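Local coordinates for protein xyloglucan-specific endo-beta-1,4-glucanase BoGH9A (Bacteroides ovatus, PDB 6DHT) that hydrolyses internal beta-1,4-glucosidic linkages in the backbone of xyloglucan, releasing xyloglucan oligosaccharides for use by a gut bacterium, at residues Leu404-Ile416 with Ser450-Tyr463. Residues are numbered along the deposited sequence; the frame is centred on the assembly and turned at random.
Sequences LKTELLKYADKVI and SLMYAYLQTGKDVY. With EDO (1,2-ethanediol), chain N; EDO (1,2-ethanediol), chain L.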
loop_
_atom_site.group_PDB
_atom_site.type_symbol
_atom_site.label_atom_id
_atom_site.label_comp_id
_atom_site.label_asym_id
_atom_site.label_seq_id
_atom_site.Cartn_x
_atom_site.Cartn_y
_atom_site.Cartn_z
ATOM N N LEU A 404 -20.680 7.327 9.317
ATOM C CA LEU A 404 -19.303 7.207 8.835
ATOM C C LEU A 404 -19.263 7.470 7.344
ATOM O O LEU A 404 -18.306 8.095 6.841
ATOM C CB LEU A 404 -18.768 5.808 9.123
ATOM C CG LEU A 404 -18.675 5.363 10.585
ATOM C CD1 LEU A 404 -18.268 3.905 10.701
ATOM C CD2 LEU A 404 -17.716 6.233 11.356
ATOM N N LYS A 405 -20.275 7.024 6.615
ATOM C CA LYS A 405 -20.395 7.326 5.198
ATOM C C LYS A 405 -20.440 8.829 4.983
ATOM O O LYS A 405 -19.738 9.367 4.115
ATOM C CB LYS A 405 -21.653 6.683 4.617
ATOM C CG LYS A 405 -21.985 7.088 3.183
ATOM C CD LYS A 405 -23.152 6.276 2.668
ATOM C CE LYS A 405 -23.724 6.875 1.394
ATOM N NZ LYS A 405 -24.919 6.137 0.927
ATOM N N THR A 406 -21.236 9.531 5.778
ATOM C CA THR A 406 -21.315 10.984 5.691
ATOM C C THR A 406 -19.929 11.616 5.817
ATOM O O THR A 406 -19.585 12.517 5.049
ATOM C CB THR A 406 -22.271 11.539 6.762
ATOM O OG1 THR A 406 -23.576 11.042 6.477
ATOM C CG2 THR A 406 -22.315 13.052 6.747
ATOM N N GLU A 407 -19.125 11.140 6.760
ATOM C CA GLU A 407 -17.791 11.694 6.961
ATOM C C GLU A 407 -16.881 11.358 5.794
ATOM O O GLU A 407 -16.113 12.216 5.349
ATOM C CB GLU A 407 -17.179 11.226 8.272
ATOM C CG GLU A 407 -17.838 11.843 9.517
ATOM C CD GLU A 407 -17.988 13.368 9.425
ATOM O OE1 GLU A 407 -16.995 14.054 9.069
ATOM O OE2 GLU A 407 -19.103 13.881 9.691
ATOM N N LEU A 408 -17.001 10.159 5.235
ATOM C CA LEU A 408 -16.196 9.812 4.057
ATOM C C LEU A 408 -16.516 10.752 2.897
ATOM O O LEU A 408 -15.608 11.234 2.175
ATOM C CB LEU A 408 -16.443 8.381 3.631
ATOM C CG LEU A 408 -15.889 7.943 2.271
ATOM C CD1 LEU A 408 -14.403 7.960 2.240
ATOM C CD2 LEU A 408 -16.404 6.574 1.907
ATOM N N LEU A 409 -17.786 11.068 2.714
ATOM C CA LEU A 409 -18.206 11.896 1.587
ATOM C C LEU A 409 -17.810 13.350 1.780
ATOM O O LEU A 409 -17.526 14.054 0.798
ATOM C CB LEU A 409 -19.703 11.774 1.373
ATOM C CG LEU A 409 -20.106 10.358 0.968
ATOM C CD1 LEU A 409 -21.601 10.323 0.707
ATOM C CD2 LEU A 409 -19.353 9.845 -0.254
ATOM N N LYS A 410 -17.785 13.802 3.022
ATOM C CA LYS A 410 -17.345 15.155 3.340
ATOM C C LYS A 410 -15.877 15.301 2.980
ATOM O O LYS A 410 -15.460 16.314 2.407
ATOM C CB LYS A 410 -17.520 15.451 4.825
ATOM C CG LYS A 410 -18.917 15.828 5.225
ATOM C CD LYS A 410 -18.924 16.296 6.678
ATOM C CE LYS A 410 -20.339 16.437 7.206
ATOM N NZ LYS A 410 -20.382 16.591 8.690
ATOM N N TYR A 411 -15.089 14.294 3.344
ATOM C CA TYR A 411 -13.672 14.245 3.008
ATOM C C TYR A 411 -13.509 14.241 1.496
ATOM O O TYR A 411 -12.699 15.025 0.975
ATOM C CB TYR A 411 -13.015 13.011 3.641
ATOM C CG TYR A 411 -11.691 12.606 3.037
ATOM C CD1 TYR A 411 -11.654 11.737 1.974
ATOM C CD2 TYR A 411 -10.511 13.052 3.565
ATOM C CE1 TYR A 411 -10.453 11.342 1.425
ATOM C CE2 TYR A 411 -9.307 12.674 3.026
ATOM C CZ TYR A 411 -9.296 11.811 1.954
ATOM O OH TYR A 411 -8.079 11.432 1.416
ATOM N N ALA A 412 -14.252 13.390 0.797
ATOM C CA ALA A 412 -14.102 13.209 -0.646
ATOM C C ALA A 412 -14.450 14.486 -1.397
ATOM O O ALA A 412 -13.764 14.878 -2.332
ATOM C CB ALA A 412 -14.959 12.074 -1.142
ATOM N N ASP A 413 -15.520 15.147 -0.987
ATOM C CA ASP A 413 -15.932 16.372 -1.657
ATOM C C ASP A 413 -14.861 17.435 -1.525
ATOM O O ASP A 413 -14.605 18.185 -2.475
ATOM C CB ASP A 413 -17.254 16.887 -1.083
ATOM C CG ASP A 413 -18.419 15.984 -1.406
ATOM O OD1 ASP A 413 -18.302 15.137 -2.314
ATOM O OD2 ASP A 413 -19.483 16.122 -0.758
ATOM N N LYS A 414 -14.215 17.498 -0.374
ATOM C CA LYS A 414 -13.165 18.485 -0.145
ATOM C C LYS A 414 -11.937 18.171 -1.011
ATOM O O LYS A 414 -11.337 19.062 -1.613
ATOM C CB LYS A 414 -12.788 18.526 1.333
ATOM C CG LYS A 414 -12.102 19.812 1.780
ATOM C CD LYS A 414 -11.836 19.824 3.295
ATOM C CE LYS A 414 -13.124 19.740 4.112
ATOM N NZ LYS A 414 -14.097 20.820 3.764
ATOM N N VAL A 415 -11.584 16.897 -1.094
ATOM C CA VAL A 415 -10.419 16.465 -1.862
ATOM C C VAL A 415 -10.552 16.801 -3.345
ATOM O O VAL A 415 -9.553 17.179 -3.979
ATOM C CB VAL A 415 -10.196 14.929 -1.682
ATOM C CG1 VAL A 415 -9.335 14.333 -2.807
ATOM C CG2 VAL A 415 -9.602 14.632 -0.328
ATOM N N ILE A 416 -11.748 16.676 -3.914
ATOM C CA ILE A 416 -11.915 16.802 -5.364
ATOM C C ILE A 416 -12.180 18.242 -5.794
ATOM O O ILE A 416 -12.198 18.552 -6.991
ATOM C CB ILE A 416 -13.014 15.900 -5.938
ATOM C CG1 ILE A 416 -14.401 16.279 -5.413
ATOM C CG2 ILE A 416 -12.717 14.424 -5.631
ATOM C CD1 ILE A 416 -15.522 15.636 -6.152
ATOM N N SER A 450 -9.594 6.123 -0.912
ATOM C CA SER A 450 -10.716 6.787 -0.237
ATOM C C SER A 450 -11.782 7.230 -1.244
ATOM O O SER A 450 -13.002 7.037 -1.035
ATOM C CB SER A 450 -10.224 7.948 0.606
ATOM O OG SER A 450 -9.256 7.536 1.534
ATOM N N LEU A 451 -11.347 7.812 -2.364
ATOM C CA LEU A 451 -12.284 8.225 -3.420
ATOM C C LEU A 451 -12.982 7.046 -4.051
ATOM O O LEU A 451 -14.170 7.122 -4.390
ATOM C CB LEU A 451 -11.512 9.034 -4.482
ATOM C CG LEU A 451 -11.073 10.411 -4.000
ATOM C CD1 LEU A 451 -10.051 11.014 -4.947
ATOM C CD2 LEU A 451 -12.289 11.347 -3.854
ATOM N N MET A 452 -12.273 5.947 -4.242
ATOM C CA MET A 452 -12.874 4.741 -4.769
ATOM C C MET A 452 -13.981 4.242 -3.810
ATOM O O MET A 452 -15.080 3.864 -4.235
ATOM C CB MET A 452 -11.749 3.710 -5.005
ATOM C CG MET A 452 -12.162 2.387 -5.602
ATOM S SD MET A 452 -12.940 1.241 -4.441
ATOM C CE MET A 452 -11.559 0.950 -3.312
ATOM N N TYR A 453 -13.708 4.247 -2.507
ATOM C CA TYR A 453 -14.755 3.892 -1.553
ATOM C C TYR A 453 -15.924 4.867 -1.624
ATOM O O TYR A 453 -17.080 4.459 -1.532
ATOM C CB TYR A 453 -14.232 3.883 -0.117
ATOM C CG TYR A 453 -13.657 2.549 0.330
ATOM C CD1 TYR A 453 -14.478 1.552 0.834
ATOM C CD2 TYR A 453 -12.309 2.281 0.205
ATOM C CE1 TYR A 453 -13.954 0.323 1.228
ATOM C CE2 TYR A 453 -11.769 1.065 0.595
ATOM C CZ TYR A 453 -12.604 0.092 1.094
ATOM O OH TYR A 453 -12.098 -1.133 1.491
ATOM N N ALA A 454 -15.669 6.156 -1.769
ATOM C CA ALA A 454 -16.781 7.108 -1.907
ATOM C C ALA A 454 -17.658 6.814 -3.137
ATOM O O ALA A 454 -18.907 6.915 -3.064
ATOM C CB ALA A 454 -16.259 8.530 -1.961
ATOM N N TYR A 455 -17.049 6.413 -4.251
ATOM C CA TYR A 455 -17.781 5.950 -5.423
ATOM C C TYR A 455 -18.650 4.734 -5.049
ATOM O O TYR A 455 -19.859 4.697 -5.340
ATOM C CB TYR A 455 -16.836 5.580 -6.573
ATOM C CG TYR A 455 -17.522 4.851 -7.687
ATOM C CD1 TYR A 455 -18.379 5.521 -8.560
ATOM C CD2 TYR A 455 -17.353 3.488 -7.855
ATOM C CE1 TYR A 455 -19.021 4.841 -9.560
ATOM C CE2 TYR A 455 -17.999 2.802 -8.852
ATOM C CZ TYR A 455 -18.828 3.488 -9.716
ATOM O OH TYR A 455 -19.500 2.819 -10.731
ATOM N N LEU A 456 -18.059 3.747 -4.383
ATOM C CA LEU A 456 -18.796 2.540 -4.047
ATOM C C LEU A 456 -20.007 2.836 -3.161
ATOM O O LEU A 456 -21.036 2.165 -3.277
ATOM C CB LEU A 456 -17.876 1.513 -3.365
ATOM C CG LEU A 456 -16.802 0.879 -4.258
ATOM C CD1 LEU A 456 -16.066 -0.166 -3.425
ATOM C CD2 LEU A 456 -17.358 0.256 -5.497
ATOM N N GLN A 457 -19.910 3.854 -2.321
ATOM C CA GLN A 457 -20.977 4.186 -1.378
ATOM C C GLN A 457 -22.101 5.023 -2.006
ATOM O O GLN A 457 -23.186 5.142 -1.428
ATOM C CB GLN A 457 -20.400 4.934 -0.185
ATOM C CG GLN A 457 -19.500 4.052 0.712
ATOM C CD GLN A 457 -20.273 2.922 1.368
ATOM O OE1 GLN A 457 -21.255 3.173 2.041
ATOM N NE2 GLN A 457 -19.858 1.686 1.135
ATOM N N THR A 458 -21.861 5.582 -3.193
ATOM C CA THR A 458 -22.790 6.565 -3.792
ATOM C C THR A 458 -23.144 6.316 -5.242
ATOM O O THR A 458 -24.224 6.740 -5.701
ATOM C CB THR A 458 -22.223 7.996 -3.737
ATOM O OG1 THR A 458 -20.999 8.084 -4.506
ATOM C CG2 THR A 458 -21.979 8.441 -2.297
ATOM N N GLY A 459 -22.271 5.649 -5.997
ATOM C CA GLY A 459 -22.449 5.514 -7.438
ATOM C C GLY A 459 -22.127 6.791 -8.204
ATOM O O GLY A 459 -22.391 6.858 -9.416
ATOM N N LYS A 460 -21.589 7.807 -7.528
ATOM C CA LYS A 460 -21.242 9.069 -8.198
ATOM C C LYS A 460 -19.888 8.936 -8.885
ATOM O O LYS A 460 -18.835 8.874 -8.224
ATOM C CB LYS A 460 -21.233 10.237 -7.215
ATOM C CG LYS A 460 -22.600 10.580 -6.632
ATOM C CD LYS A 460 -22.536 11.662 -5.542
ATOM C CE LYS A 460 -21.804 12.920 -6.012
ATOM N NZ LYS A 460 -22.112 14.110 -5.157
ATOM N N ASP A 461 -19.942 8.924 -10.218
ATOM C CA ASP A 461 -18.783 8.701 -11.066
ATOM C C ASP A 461 -17.651 9.679 -10.783
ATOM O O ASP A 461 -16.491 9.325 -10.950
ATOM C CB ASP A 461 -19.168 8.813 -12.551
ATOM C CG ASP A 461 -19.951 7.614 -13.062
ATOM O OD1 ASP A 461 -19.811 6.498 -12.529
ATOM O OD2 ASP A 461 -20.703 7.785 -14.043
ATOM N N VAL A 462 -17.962 10.897 -10.347
ATOM C CA VAL A 462 -16.927 11.905 -10.127
ATOM C C VAL A 462 -15.856 11.432 -9.136
ATOM O O VAL A 462 -14.680 11.737 -9.281
ATOM C CB VAL A 462 -17.559 13.260 -9.692
ATOM C CG1 VAL A 462 -18.214 13.154 -8.330
ATOM C CG2 VAL A 462 -16.551 14.376 -9.731
ATOM N N TYR A 463 -16.255 10.674 -8.122
ATOM C CA TYR A 463 -15.266 10.218 -7.159
ATOM C C TYR A 463 -14.294 9.219 -7.813
ATOM O O TYR A 463 -13.082 9.274 -7.577
ATOM C CB TYR A 463 -15.993 9.545 -6.011
ATOM C CG TYR A 463 -16.871 10.453 -5.166
ATOM C CD1 TYR A 463 -16.406 11.641 -4.637
ATOM C CD2 TYR A 463 -18.172 10.081 -4.874
ATOM C CE1 TYR A 463 -17.202 12.436 -3.851
ATOM C CE2 TYR A 463 -18.968 10.857 -4.078
ATOM C CZ TYR A 463 -18.494 12.024 -3.570
ATOM O OH TYR A 463 -19.302 12.810 -2.780
HETATM C C1 EDO N . -17.068 6.397 -14.300
HETATM O O1 EDO N . -17.586 5.509 -13.303
HETATM C C2 EDO N . -16.046 7.334 -13.665
HETATM O O2 EDO N . -14.719 6.822 -13.847
HETATM C C1 EDO L . -23.815 3.039 5.112
HETATM O O1 EDO L . -24.938 2.424 5.759
HETATM C C2 EDO L . -23.078 1.996 4.279
HETATM O O2 EDO L . -23.803 1.773 3.064
HETATM O O HOH W 1 -24.371 3.346 0.915
#
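Knobs-into-holes packing between helices of the (alpha/alpha)6 barrel of the glycoside hydrolase family 9 domain, away from its catalytic and metal sites, is illustrated where Leu408 drops among Ser450, Tyr453, Ala454 and Gln457, while Tyr463 enters a hole formed by Leu409, Ala412, Asp413 and Ile416. Residues 404-416 thus meet the end of one helix and the start of the next, crossing helix 450-458 with 9.6 Å between axes. The helices come near at small residues, Ala412 CB lying 3.9 Å from Ala454 CB. With CG of Leu408 opposite the backbone N (chi1 169°), its CD2 comes 3.8 Å from Ala454 N. Leu409 and Thr458 meet tip to tip, both leucine methyls reaching Thr458 CG2. The threonine hydroxyl, meanwhile, gives a hydrogen bond to Ala454 O and accepts one from Lys460 N two residues on, which makes an ST turn in the link between the two helices. At one end of the contact the extended Lys405 passes obliquely across the Gln457 side chain and donates from NZ to Gln457 O (3.1 Å), while Gln457 NE2 is held by Leu387 O. Further along, Ala454 CB lies over one face of the Tyr463 ring, toward the rim, 3.7 Å above its plane. With ring and carboxylate planes 13° apart, Tyr463 OH donates a hydrogen bond to the syn side of Asp413 OD1 (2.6 Å), 21° out of the carboxylate plane.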